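Local coordinates for protein malonyl-CoA decarboxylase (Rhodopseudomonas palustris, PDB 4KSA) that probably catalyses the decarboxylation of malonyl-CoA to acetyl-CoA and carbon dioxide, at residues Arg140-Val143 against Leu144-Ala148; His162-Thr165 against Ser166-Arg170. All coordinates share one frame; numbering follows the deposited sequence.

Overall arrangement
Contacts 1 and 2 lie in series on two successive helices of the N-terminal domain, and neither nests within nor crosses the other. Coming from the N terminus, the chain runs through helix 132-146, whose last turns make contact 1. It then turns back into helix 154-167, and the final turns of that helix, with the residues that leave it, form contact 2. Each contact joins neighbouring turns of one helix and closes no long loop. The centres of the two contacts lie about 19 Å apart, yet their helices pack together: R140 CD of contact 1 rests 3.5 Å from F164 CE1 of contact 2. Contact 2 also reaches a second subunit through H162 and S166.

Contact 1 of 2, residues Arg140-Val143 against Leu144-Ala148; sequences REAV and LARIA
R140 and L144 meet because the R140 side chain leaves with CG opposite the backbone N (chi1 -162°) and bends at chi2 (-137°), while L144 sets CG beside its own backbone N (chi1 -85°). L144 CD1 thus lies over the centre of one face of the R140 guanidinium, 3.7 Å from CZ, and the two side chains cross obliquely. An arginine suits this buried place because its N-H groups radiate within the guanidinium plane, NE pairing with D157 in a salt bridge and NH2 bonding to the carbonyls of A276 and G274, while a leucine methyl can cover the flat face. The backbone beneath follows the i to i+4 pattern of an alpha-helix, here the last turns of helix 132-146: L144 N donates to R140 O (2.9 Å) and A145 N to E141 O (2.9 Å). R146 N then shifts toward V143 O (3.1 Å), approaching from above the carbonyl plane, and its bond to A142 O is weak. R146 folds back so that NH1 comes near the small methyl of A142, and its NH2 pairs with E71 of helix 71-83. V143 CG2 and I147 CD1 touch more loosely (4.3 Å).

Contact 2 of 2, residues His162-Thr165 against Ser166-Arg170; sequences HLFT and SWFNR. With MG (magnesium ion), chain E.
L163 and W167 meet one turn apart, where the indole lies against both side chain and backbone of the leucine. L163 O accepts the N-H of W167 (L163 O to W167 N 2.8 Å) and also sits over one face of the indole, offset toward its rim. L163 CB covers the six-membered ring in a CH-pi contact, 4.2 Å from its centroid. With CG beside the backbone N (chi1 -57°), the indole lies back along the helix and meets F164, whose CE2 is 3.8 Å from W167 CZ3. Were W167 cut back to an alanine, L163 CB and the F164 edge would probably lose the ring they pack on, opening a gap. F164 O receives F168 N in a nearly straight bond of 2.7 Å and lies in the plane of the F168 ring, at its edge. That ring turns an edge to the face of F164, centroids 5.9 Å apart. N169 N gives W167 O a weak bond (3.0 Å) that closes the inverse gamma turn centred on F168, and R223 gives W167 O another weak one. On the face of H162 and S166, S166 N reaches H162 O only weakly. The small S166 suits the subunit interface, its OG hydrogen-bonded to S166 OG of the second subunit, while T165 OG1 bonds to V161 O. H162 NE2 binds magnesium at 2.5 Å, and H162 NE2 of the second subunit binds the same ion. An aromatic cluster of F164, W167 and F168 thus closes helix 154-167, while the H162 and S166 face bears a magnesium site shared between two subunits.

Contact 1 of 2, residues Arg140-Val143 against Leu144-Ala148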
loop_
_atom_site.group_PDB
_atom_site.type_symbol
_atom_site.label_atom_id
_atom_site.label_comp_id
_atom_site.label_asym_id
_atom_site.label_seq_id
_atom_site.Cartn_x
_atom_site.Cartn_y
_atom_site.Cartn_z
ATOM N N ARG A 140 -4.741 -32.928 3.318
ATOM C CA ARG A 140 -3.481 -33.609 3.167
ATOM C C ARG A 140 -2.975 -34.002 4.554
ATOM O O ARG A 140 -2.332 -35.029 4.733
ATOM C CB ARG A 140 -2.478 -32.699 2.458
ATOM C CG ARG A 140 -1.303 -33.457 1.870
ATOM C CD ARG A 140 0.017 -32.748 2.116
ATOM N NE ARG A 140 1.107 -33.687 1.901
ATOM C CZ ARG A 140 2.369 -33.476 2.237
ATOM N NH1 ARG A 140 3.272 -34.415 1.995
ATOM N NH2 ARG A 140 2.729 -32.340 2.811
ATOM N N GLU A 141 -3.272 -33.175 5.543
ATOM C CA GLU A 141 -2.862 -33.472 6.914
ATOM C C GLU A 141 -3.491 -34.811 7.337
ATOM O O GLU A 141 -2.848 -35.634 7.988
ATOM C CB GLU A 141 -3.323 -32.355 7.847
ATOM C CG GLU A 141 -2.963 -32.550 9.297
ATOM C CD GLU A 141 -3.497 -31.426 10.184
ATOM O OE1 GLU A 141 -3.419 -31.569 11.422
ATOM O OE2 GLU A 141 -3.988 -30.395 9.650
ATOM N N ALA A 142 -4.750 -35.010 6.940
ATOM C CA ALA A 142 -5.502 -36.222 7.231
ATOM C C ALA A 142 -4.873 -37.443 6.577
ATOM O O ALA A 142 -4.672 -38.464 7.228
ATOM C CB ALA A 142 -6.930 -36.074 6.755
ATOM N N VAL A 143 -4.557 -37.355 5.290
ATOM C CA VAL A 143 -3.958 -38.515 4.662
ATOM C C VAL A 143 -2.589 -38.770 5.299
ATOM O O VAL A 143 -2.179 -39.916 5.437
ATOM C CB VAL A 143 -3.865 -38.370 3.105
ATOM C CG1 VAL A 143 -4.406 -37.039 2.677
ATOM C CG2 VAL A 143 -2.438 -38.574 2.627
ATOM N N LEU A 144 -1.889 -37.716 5.712
ATOM C CA LEU A 144 -0.587 -37.922 6.340
ATOM C C LEU A 144 -0.762 -38.669 7.646
ATOM O O LEU A 144 0.049 -39.526 7.992
ATOM C CB LEU A 144 0.133 -36.593 6.604
ATOM C CG LEU A 144 0.915 -36.093 5.386
ATOM C CD1 LEU A 144 1.440 -34.679 5.576
ATOM C CD2 LEU A 144 2.044 -37.052 5.143
ATOM N N ALA A 145 -1.827 -38.352 8.367
ATOM C CA ALA A 145 -2.093 -38.987 9.644
ATOM C C ALA A 145 -2.534 -40.437 9.467
ATOM O O ALA A 145 -2.474 -41.228 10.403
ATOM C CB ALA A 145 -3.153 -38.204 10.406
ATOM N N ARG A 146 -2.950 -40.802 8.262
ATOM C CA ARG A 146 -3.413 -42.160 8.045
ATOM C C ARG A 146 -2.532 -43.128 7.255
ATOM O O ARG A 146 -2.935 -44.262 7.008
ATOM C CB ARG A 146 -4.834 -42.106 7.467
ATOM C CG ARG A 146 -5.897 -42.311 8.568
ATOM C CD ARG A 146 -7.198 -41.561 8.332
ATOM N NE ARG A 146 -7.101 -40.154 8.729
ATOM C CZ ARG A 146 -8.123 -39.292 8.717
ATOM N NH1 ARG A 146 -7.932 -38.029 9.095
ATOM N NH2 ARG A 146 -9.340 -39.690 8.335
ATOM N N ILE A 147 -1.324 -42.711 6.899
ATOM C CA ILE A 147 -0.430 -43.578 6.135
ATOM C C ILE A 147 0.016 -44.807 6.930
ATOM O O ILE A 147 0.332 -45.846 6.348
ATOM C CB ILE A 147 0.849 -42.830 5.645
ATOM C CG1 ILE A 147 0.477 -41.679 4.712
ATOM C CG2 ILE A 147 1.771 -43.793 4.907
ATOM C CD1 ILE A 147 -0.217 -42.135 3.467
ATOM N N ALA A 148 0.057 -44.696 8.253
ATOM C CA ALA A 148 0.475 -45.833 9.075
ATOM C C ALA A 148 -0.570 -46.941 8.992
ATOM O O ALA A 148 -0.302 -48.044 8.520
ATOM C CB ALA A 148 0.645 -45.402 10.508
#

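Contact 2 of 2, residues His162-Thr165 against Ser166-Arg170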
loop_
_atom_site.group_PDB
_atom_site.type_symbol
_atom_site.label_atom_id
_atom_site.label_comp_id
_atom_site.label_asym_id
_atom_site.label_seq_id
_atom_site.Cartn_x
_atom_site.Cartn_y
_atom_site.Cartn_z
ATOM N N HIS A 162 3.019 -33.152 -5.485
ATOM C CA HIS A 162 3.314 -32.634 -6.810
ATOM C C HIS A 162 2.596 -31.302 -7.047
ATOM O O HIS A 162 3.185 -30.366 -7.581
ATOM C CB HIS A 162 2.916 -33.639 -7.898
ATOM C CG HIS A 162 3.173 -33.151 -9.294
ATOM N ND1 HIS A 162 4.443 -32.929 -9.785
ATOM C CD2 HIS A 162 2.319 -32.803 -10.289
ATOM C CE1 HIS A 162 4.361 -32.466 -11.022
ATOM N NE2 HIS A 162 3.084 -32.380 -11.350
ATOM N N LEU A 163 1.333 -31.211 -6.649
ATOM C CA LEU A 163 0.573 -29.977 -6.849
ATOM C C LEU A 163 0.966 -28.859 -5.871
ATOM O O LEU A 163 1.201 -27.726 -6.311
ATOM C CB LEU A 163 -0.932 -30.263 -6.775
ATOM C CG LEU A 163 -1.406 -31.303 -7.807
ATOM C CD1 LEU A 163 -2.803 -31.809 -7.472
ATOM C CD2 LEU A 163 -1.366 -30.693 -9.197
ATOM N N PHE A 164 1.050 -29.176 -4.574
ATOM C CA PHE A 164 1.441 -28.208 -3.545
ATOM C C PHE A 164 2.796 -27.597 -3.885
ATOM O O PHE A 164 3.016 -26.390 -3.718
ATOM C CB PHE A 164 1.573 -28.863 -2.161
ATOM C CG PHE A 164 0.276 -29.087 -1.457
ATOM C CD1 PHE A 164 0.268 -29.473 -0.122
ATOM C CD2 PHE A 164 -0.941 -28.946 -2.128
ATOM C CE1 PHE A 164 -0.931 -29.721 0.549
ATOM C CE2 PHE A 164 -2.151 -29.189 -1.480
ATOM C CZ PHE A 164 -2.144 -29.580 -0.129
ATOM N N THR A 165 3.712 -28.440 -4.345
ATOM C CA THR A 165 5.035 -27.971 -4.709
ATOM C C THR A 165 4.919 -26.895 -5.778
ATOM O O THR A 165 5.563 -25.841 -5.691
ATOM C CB THR A 165 5.906 -29.122 -5.230
ATOM O OG1 THR A 165 6.290 -29.946 -4.124
ATOM C CG2 THR A 165 7.146 -28.595 -5.922
ATOM N N SER A 166 4.084 -27.150 -6.781
ATOM C CA SER A 166 3.913 -26.182 -7.843
ATOM C C SER A 166 3.156 -24.941 -7.382
ATOM O O SER A 166 3.397 -23.847 -7.886
ATOM C CB SER A 166 3.190 -26.804 -9.021
ATOM O OG SER A 166 3.153 -25.872 -10.085
ATOM N N TRP A 167 2.249 -25.096 -6.425
ATOM C CA TRP A 167 1.489 -23.946 -5.955
ATOM C C TRP A 167 2.248 -23.067 -4.975
ATOM O O TRP A 167 2.177 -21.846 -5.059
ATOM C CB TRP A 167 0.189 -24.375 -5.279
ATOM C CG TRP A 167 -0.704 -25.185 -6.122
ATOM C CD1 TRP A 167 -0.616 -25.380 -7.464
ATOM C CD2 TRP A 167 -1.817 -25.956 -5.669
ATOM N NE1 TRP A 167 -1.604 -26.235 -7.879
ATOM C CE2 TRP A 167 -2.355 -26.605 -6.794
ATOM C CE3 TRP A 167 -2.413 -26.160 -4.415
ATOM C CZ2 TRP A 167 -3.461 -27.455 -6.707
ATOM C CZ3 TRP A 167 -3.505 -27.000 -4.325
ATOM C CH2 TRP A 167 -4.022 -27.641 -5.467
ATOM N N PHE A 168 2.943 -23.676 -4.022
ATOM C CA PHE A 168 3.675 -22.884 -3.059
ATOM C C PHE A 168 5.077 -22.591 -3.530
ATOM O O PHE A 168 6.042 -23.030 -2.917
ATOM C CB PHE A 168 3.732 -23.574 -1.696
ATOM C CG PHE A 168 2.396 -23.699 -1.016
ATOM C CD1 PHE A 168 1.589 -24.809 -1.234
ATOM C CD2 PHE A 168 1.939 -22.705 -0.163
ATOM C CE1 PHE A 168 0.361 -24.926 -0.616
ATOM C CE2 PHE A 168 0.698 -22.818 0.464
ATOM C CZ PHE A 168 -0.084 -23.924 0.234
ATOM N N ASN A 169 5.185 -21.842 -4.620
ATOM C CA ASN A 169 6.477 -21.449 -5.171
ATOM C C ASN A 169 7.212 -20.519 -4.195
ATOM O O ASN A 169 6.617 -19.573 -3.669
ATOM C CB ASN A 169 6.279 -20.725 -6.510
ATOM C CG ASN A 169 5.448 -19.442 -6.380
ATOM O OD1 ASN A 169 5.600 -18.514 -7.178
ATOM N ND2 ASN A 169 4.561 -19.394 -5.383
ATOM N N ARG A 170 8.498 -20.772 -3.955
ATOM C CA ARG A 170 9.266 -19.933 -3.027
ATOM C C ARG A 170 9.314 -18.453 -3.428
ATOM O O ARG A 170 9.440 -17.576 -2.575
ATOM C CB ARG A 170 10.691 -20.463 -2.867
ATOM C CG ARG A 170 11.495 -20.514 -4.146
ATOM C CD ARG A 170 12.979 -20.631 -3.829
ATOM N NE ARG A 170 13.583 -21.781 -4.491
ATOM C CZ ARG A 170 14.388 -21.708 -5.543
ATOM N NH1 ARG A 170 14.707 -20.526 -6.066
ATOM N NH2 ARG A 170 14.859 -22.827 -6.085
HETATM MG MG MG E . 2.477 -32.126 -13.719
#